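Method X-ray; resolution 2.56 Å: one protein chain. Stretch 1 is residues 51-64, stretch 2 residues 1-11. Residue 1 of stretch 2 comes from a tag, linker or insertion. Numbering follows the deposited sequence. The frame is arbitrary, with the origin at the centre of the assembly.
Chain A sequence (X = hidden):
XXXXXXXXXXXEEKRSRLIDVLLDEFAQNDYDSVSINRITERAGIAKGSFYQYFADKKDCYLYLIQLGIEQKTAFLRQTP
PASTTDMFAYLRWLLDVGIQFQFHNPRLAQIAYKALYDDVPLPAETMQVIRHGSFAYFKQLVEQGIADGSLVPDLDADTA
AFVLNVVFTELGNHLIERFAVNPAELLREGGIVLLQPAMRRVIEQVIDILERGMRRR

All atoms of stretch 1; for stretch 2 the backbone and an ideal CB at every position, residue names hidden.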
# COMPACT_ATOMS: atom_id res chain seq x y z
N TYR A 51 -4.34 -20.07 -17.72
CA TYR A 51 -2.96 -20.43 -18.03
C TYR A 51 -2.49 -19.95 -19.40
O TYR A 51 -1.30 -20.05 -19.72
CB TYR A 51 -2.75 -21.94 -17.83
CG TYR A 51 -3.14 -22.39 -16.44
CD1 TYR A 51 -2.29 -22.18 -15.35
CD2 TYR A 51 -4.38 -22.97 -16.19
CE1 TYR A 51 -2.65 -22.56 -14.06
CE2 TYR A 51 -4.75 -23.37 -14.91
CZ TYR A 51 -3.88 -23.16 -13.84
OH TYR A 51 -4.24 -23.55 -12.57
N GLN A 52 -3.40 -19.35 -20.19
CA GLN A 52 -3.06 -18.74 -21.47
C GLN A 52 -2.63 -17.28 -21.25
O GLN A 52 -2.09 -16.65 -22.16
CB GLN A 52 -4.26 -18.79 -22.43
CG GLN A 52 -4.52 -20.18 -22.99
CD GLN A 52 -5.65 -20.19 -23.99
OE1 GLN A 52 -5.71 -19.36 -24.90
NE2 GLN A 52 -6.52 -21.17 -23.88
N TYR A 53 -2.85 -16.75 -20.01
CA TYR A 53 -2.49 -15.38 -19.65
C TYR A 53 -1.34 -15.35 -18.64
O TYR A 53 -0.51 -14.44 -18.69
CB TYR A 53 -3.72 -14.64 -19.10
CG TYR A 53 -4.94 -14.76 -19.99
CD1 TYR A 53 -4.93 -14.25 -21.29
CD2 TYR A 53 -6.11 -15.34 -19.52
CE1 TYR A 53 -6.05 -14.37 -22.11
CE2 TYR A 53 -7.24 -15.45 -20.33
CZ TYR A 53 -7.21 -14.96 -21.63
OH TYR A 53 -8.31 -15.06 -22.44
N PHE A 54 -1.30 -16.34 -17.73
CA PHE A 54 -0.24 -16.45 -16.71
C PHE A 54 0.20 -17.92 -16.61
O PHE A 54 -0.65 -18.80 -16.51
CB PHE A 54 -0.74 -15.94 -15.34
CG PHE A 54 -1.28 -14.53 -15.36
CD1 PHE A 54 -0.43 -13.44 -15.21
CD2 PHE A 54 -2.64 -14.29 -15.53
CE1 PHE A 54 -0.94 -12.13 -15.23
CE2 PHE A 54 -3.14 -12.98 -15.56
CZ PHE A 54 -2.29 -11.92 -15.40
N ALA A 55 1.53 -18.18 -16.64
CA ALA A 55 2.06 -19.55 -16.55
C ALA A 55 1.56 -20.29 -15.30
O ALA A 55 1.22 -21.47 -15.38
CB ALA A 55 3.58 -19.52 -16.58
N ASP A 56 1.48 -19.58 -14.16
CA ASP A 56 0.98 -20.13 -12.89
C ASP A 56 0.41 -19.01 -12.00
O ASP A 56 0.43 -17.84 -12.39
CB ASP A 56 2.09 -20.93 -12.16
CG ASP A 56 3.40 -20.18 -11.92
OD1 ASP A 56 3.41 -18.93 -12.07
OD2 ASP A 56 4.40 -20.84 -11.56
N LYS A 57 -0.09 -19.36 -10.80
CA LYS A 57 -0.64 -18.40 -9.84
C LYS A 57 0.44 -17.41 -9.35
O LYS A 57 0.16 -16.23 -9.18
CB LYS A 57 -1.28 -19.14 -8.65
CG LYS A 57 -2.07 -18.24 -7.69
CD LYS A 57 -3.00 -19.04 -6.76
CE LYS A 57 -2.27 -19.88 -5.73
NZ LYS A 57 -3.21 -20.56 -4.81
N LYS A 58 1.70 -17.92 -9.19
CA LYS A 58 2.87 -17.14 -8.77
C LYS A 58 3.12 -15.93 -9.69
O LYS A 58 3.27 -14.81 -9.19
CB LYS A 58 4.12 -18.05 -8.72
CG LYS A 58 5.41 -17.34 -8.31
CD LYS A 58 6.65 -18.22 -8.49
CE LYS A 58 7.29 -18.09 -9.86
NZ LYS A 58 6.52 -18.80 -10.92
N ASP A 59 3.15 -16.16 -11.03
CA ASP A 59 3.37 -15.11 -12.02
C ASP A 59 2.28 -14.05 -11.97
O ASP A 59 2.57 -12.85 -12.12
CB ASP A 59 3.49 -15.70 -13.44
CG ASP A 59 4.76 -16.49 -13.69
OD1 ASP A 59 5.57 -16.64 -12.74
OD2 ASP A 59 4.96 -16.94 -14.84
N CYS A 60 1.02 -14.47 -11.73
CA CYS A 60 -0.12 -13.56 -11.61
C CYS A 60 0.01 -12.68 -10.37
O CYS A 60 -0.22 -11.47 -10.45
CB CYS A 60 -1.43 -14.34 -11.62
SG CYS A 60 -2.91 -13.29 -11.71
N TYR A 61 0.41 -13.28 -9.23
CA TYR A 61 0.62 -12.55 -7.98
C TYR A 61 1.75 -11.52 -8.09
O TYR A 61 1.62 -10.41 -7.58
CB TYR A 61 0.89 -13.53 -6.82
CG TYR A 61 1.03 -12.84 -5.48
CD1 TYR A 61 -0.09 -12.38 -4.79
CD2 TYR A 61 2.28 -12.65 -4.90
CE1 TYR A 61 0.03 -11.74 -3.56
CE2 TYR A 61 2.42 -12.01 -3.67
CZ TYR A 61 1.29 -11.56 -3.00
OH TYR A 61 1.41 -10.92 -1.79
N LEU A 62 2.87 -11.90 -8.75
CA LEU A 62 4.01 -11.01 -8.97
C LEU A 62 3.61 -9.81 -9.81
O LEU A 62 4.06 -8.69 -9.53
CB LEU A 62 5.16 -11.77 -9.66
CG LEU A 62 6.30 -12.23 -8.75
CD1 LEU A 62 5.88 -13.41 -7.88
CD2 LEU A 62 7.51 -12.63 -9.57
N TYR A 63 2.77 -10.03 -10.85
CA TYR A 63 2.27 -8.96 -11.72
C TYR A 63 1.44 -7.95 -10.91
O TYR A 63 1.60 -6.74 -11.09
CB TYR A 63 1.44 -9.57 -12.88
CG TYR A 63 0.65 -8.55 -13.68
CD1 TYR A 63 1.27 -7.73 -14.62
CD2 TYR A 63 -0.73 -8.44 -13.54
CE1 TYR A 63 0.55 -6.80 -15.36
CE2 TYR A 63 -1.47 -7.51 -14.28
CZ TYR A 63 -0.82 -6.70 -15.20
OH TYR A 63 -1.54 -5.79 -15.94
N LEU A 64 0.57 -8.44 -10.01
CA LEU A 64 -0.27 -7.60 -9.17
C LEU A 64 0.55 -6.81 -8.14
O LEU A 64 0.23 -5.65 -7.86
CB LEU A 64 -1.35 -8.44 -8.48
CG LEU A 64 -2.36 -9.15 -9.40
CD1 LEU A 64 -3.19 -10.10 -8.64
CD2 LEU A 64 -3.25 -8.15 -10.13
N UNK A 1 8.21 -15.54 -13.46
CA UNK A 1 7.97 -15.31 -14.88
C UNK A 1 7.09 -14.11 -15.15
O UNK A 1 6.45 -13.57 -14.24
CB UNK A 1 7.34 -16.55 -15.51
N UNK A 2 7.05 -13.67 -16.42
CA UNK A 2 6.26 -12.51 -16.87
C UNK A 2 4.90 -12.98 -17.43
O UNK A 2 4.82 -14.09 -17.95
CB UNK A 2 7.03 -11.72 -17.93
N UNK A 3 3.84 -12.12 -17.41
CA UNK A 3 2.56 -12.53 -18.04
C UNK A 3 2.75 -12.75 -19.54
O UNK A 3 3.61 -12.12 -20.15
CB UNK A 3 1.48 -11.48 -17.80
N UNK A 4 1.97 -13.68 -20.13
CA UNK A 4 2.11 -14.02 -21.55
C UNK A 4 1.77 -12.84 -22.45
O UNK A 4 1.05 -11.92 -22.03
CB UNK A 4 1.22 -15.21 -21.90
N UNK A 5 2.25 -12.88 -23.71
CA UNK A 5 1.94 -11.86 -24.70
C UNK A 5 0.47 -11.92 -25.10
O UNK A 5 -0.08 -10.91 -25.54
CB UNK A 5 2.83 -12.02 -25.93
N UNK A 6 -0.19 -13.09 -24.89
CA UNK A 6 -1.62 -13.27 -25.14
C UNK A 6 -2.43 -12.38 -24.20
O UNK A 6 -3.41 -11.76 -24.63
CB UNK A 6 -2.02 -14.74 -24.97
N UNK A 7 -1.99 -12.27 -22.92
CA UNK A 7 -2.62 -11.41 -21.92
C UNK A 7 -2.47 -9.95 -22.30
O UNK A 7 -3.44 -9.19 -22.23
CB UNK A 7 -2.02 -11.66 -20.54
N UNK A 8 -1.25 -9.54 -22.72
CA UNK A 8 -0.97 -8.16 -23.10
C UNK A 8 -1.63 -7.76 -24.42
O UNK A 8 -1.95 -6.59 -24.61
CB UNK A 8 0.54 -7.95 -23.20
N UNK A 9 -1.84 -8.74 -25.33
CA UNK A 9 -2.47 -8.48 -26.63
C UNK A 9 -4.01 -8.55 -26.59
O UNK A 9 -4.66 -8.43 -27.63
CB UNK A 9 -1.94 -9.48 -27.66
N UNK A 10 -4.59 -8.70 -25.37
CA UNK A 10 -6.04 -8.71 -25.18
C UNK A 10 -6.63 -7.32 -25.47
O UNK A 10 -5.99 -6.31 -25.14
CB UNK A 10 -6.39 -9.15 -23.76
N UNK A 11 -7.89 -7.22 -25.98
CA UNK A 11 -8.51 -5.89 -26.11
C UNK A 11 -8.65 -5.24 -24.73
O UNK A 11 -8.92 -5.93 -23.75
CB UNK A 11 -9.88 -5.99 -26.79

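Position 1 starts the stretch beside the acidic end of Asp59. An ideal CB would sit 2.5 Å from Asp59 OD2, a clash, so with these coordinates the place favours no side chain at all. The deposited residue is Gly1, left by an expression tag. Gly1 N donates to Asp59 OD1 at 2.9 Å in a salt bridge, and a water bridges Gly1 O and Asp59 O.

Position 2 points its CB away from stretch 1, with nothing of that stretch within 5.5 Å; almost anything would suit. It is Met2, as selenomethionine.

Position 3 has phi -62° and psi 149°, compatible with proline, and its ideal CB lies 3.6 Å from Phe54 CE1. A compact apolar group fits: valine, isoleucine or proline. Pro3 is found, its CB 3.7 Å from Phe54 CE1 and its CG 3.7 Å from Tyr63 CD1, so one small ring touches both aromatics.

Position 4 is extended just before a helix, its N giving a 3.0 Å hydrogen bond to Tyr53 O. Its ideal CB points toward stretch 1, 3.6 Å from Gln52 O, a carbonyl able to accept a hydrogen bond. Serine or threonine would serve both that carbonyl and the helix start. Thr4, chi1 p, donates from OG1 to Gln52 O at 2.6 Å, while the same OG1 caps the helix by a weak 3.3 Å hydrogen bond from the N of position 7 to Thr4 OG1.

Position 5 points away and tolerates many polar residues; it is Glu5.

Position 6 points toward stretch 1, its ideal CB 3.4 Å from Gln52 O. A small or medium side chain is reasonable. Thr6 places CG2 4.3 Å from Tyr53 CE1.

Position 7 is helical and faces stretch 1, with Tyr53, Phe54 and Tyr63 within reach of a long side chain: leucine, methionine or an aromatic. Phe7, chi1 t, takes it. Phe54 CZ lies over one face of the Phe7 ring, 3.7 Å from Phe7 CE1, the planes oblique at 47°; the edge of Phe7 points toward the face of Tyr63.

Position 8 points sideways, leaving the choice broad. Phe8 turns its end inward, CE1 4.3 Å from Tyr63 CE1.

Position 9 is out of reach and leaves the choice open to polar residues; Asn9 ND2 makes a weak bond back to Glu5 O.

Position 10 points toward stretch 1, its ideal CB 5.5 Å from Tyr53 CE1, so a branched apolar chain can close the gap. Leu10 does, CD1 3.7 Å from Tyr53 CE1.

Position 11, phi -62°, is out of reach and admits proline among others; it is Pro11, right before a helix.

Stretch 2 1-11: GMPTETFFNLP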
# COMPACT_ATOMS: atom_id res chain seq x y z
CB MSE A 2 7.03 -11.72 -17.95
CG MSE A 2 8.21 -10.92 -17.41
SE MSE A 2 7.68 -9.45 -16.23
CE MSE A 2 6.66 -8.34 -17.54
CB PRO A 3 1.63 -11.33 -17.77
CG PRO A 3 2.28 -10.57 -16.68
CD PRO A 3 3.75 -10.76 -16.85
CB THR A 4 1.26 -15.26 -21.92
OG1 THR A 4 -0.12 -14.89 -22.00
CG2 THR A 4 1.46 -16.41 -20.94
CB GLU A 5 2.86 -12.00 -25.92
CG GLU A 5 3.64 -10.74 -26.24
CD GLU A 5 4.57 -10.25 -25.15
OE1 GLU A 5 5.64 -10.87 -24.96
OE2 GLU A 5 4.22 -9.26 -24.47
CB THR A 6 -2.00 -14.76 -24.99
OG1 THR A 6 -1.06 -15.57 -25.72
CG2 THR A 6 -3.42 -15.06 -25.47
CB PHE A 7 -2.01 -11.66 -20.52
CG PHE A 7 -2.41 -10.66 -19.45
CD1 PHE A 7 -3.67 -10.72 -18.86
CD2 PHE A 7 -1.52 -9.67 -19.03
CE1 PHE A 7 -4.05 -9.78 -17.90
CE2 PHE A 7 -1.91 -8.74 -18.06
CZ PHE A 7 -3.16 -8.80 -17.50
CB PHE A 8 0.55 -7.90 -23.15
CG PHE A 8 1.26 -8.01 -21.83
CD1 PHE A 8 0.87 -7.22 -20.74
CD2 PHE A 8 2.37 -8.83 -21.68
CE1 PHE A 8 1.54 -7.31 -19.52
CE2 PHE A 8 3.05 -8.90 -20.46
CZ PHE A 8 2.64 -8.14 -19.39
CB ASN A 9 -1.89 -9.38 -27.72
CG ASN A 9 -0.52 -8.95 -28.19
OD1 ASN A 9 -0.35 -7.88 -28.79
ND2 ASN A 9 0.47 -9.80 -27.99
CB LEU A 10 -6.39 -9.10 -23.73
CG LEU A 10 -6.38 -10.57 -23.38
CD1 LEU A 10 -6.48 -10.75 -21.88
CD2 LEU A 10 -7.51 -11.32 -24.07
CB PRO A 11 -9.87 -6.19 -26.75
CG PRO A 11 -10.13 -7.63 -26.45
CD PRO A 11 -8.81 -8.30 -26.39
O HOH W 1 4.61 -11.78 -13.70
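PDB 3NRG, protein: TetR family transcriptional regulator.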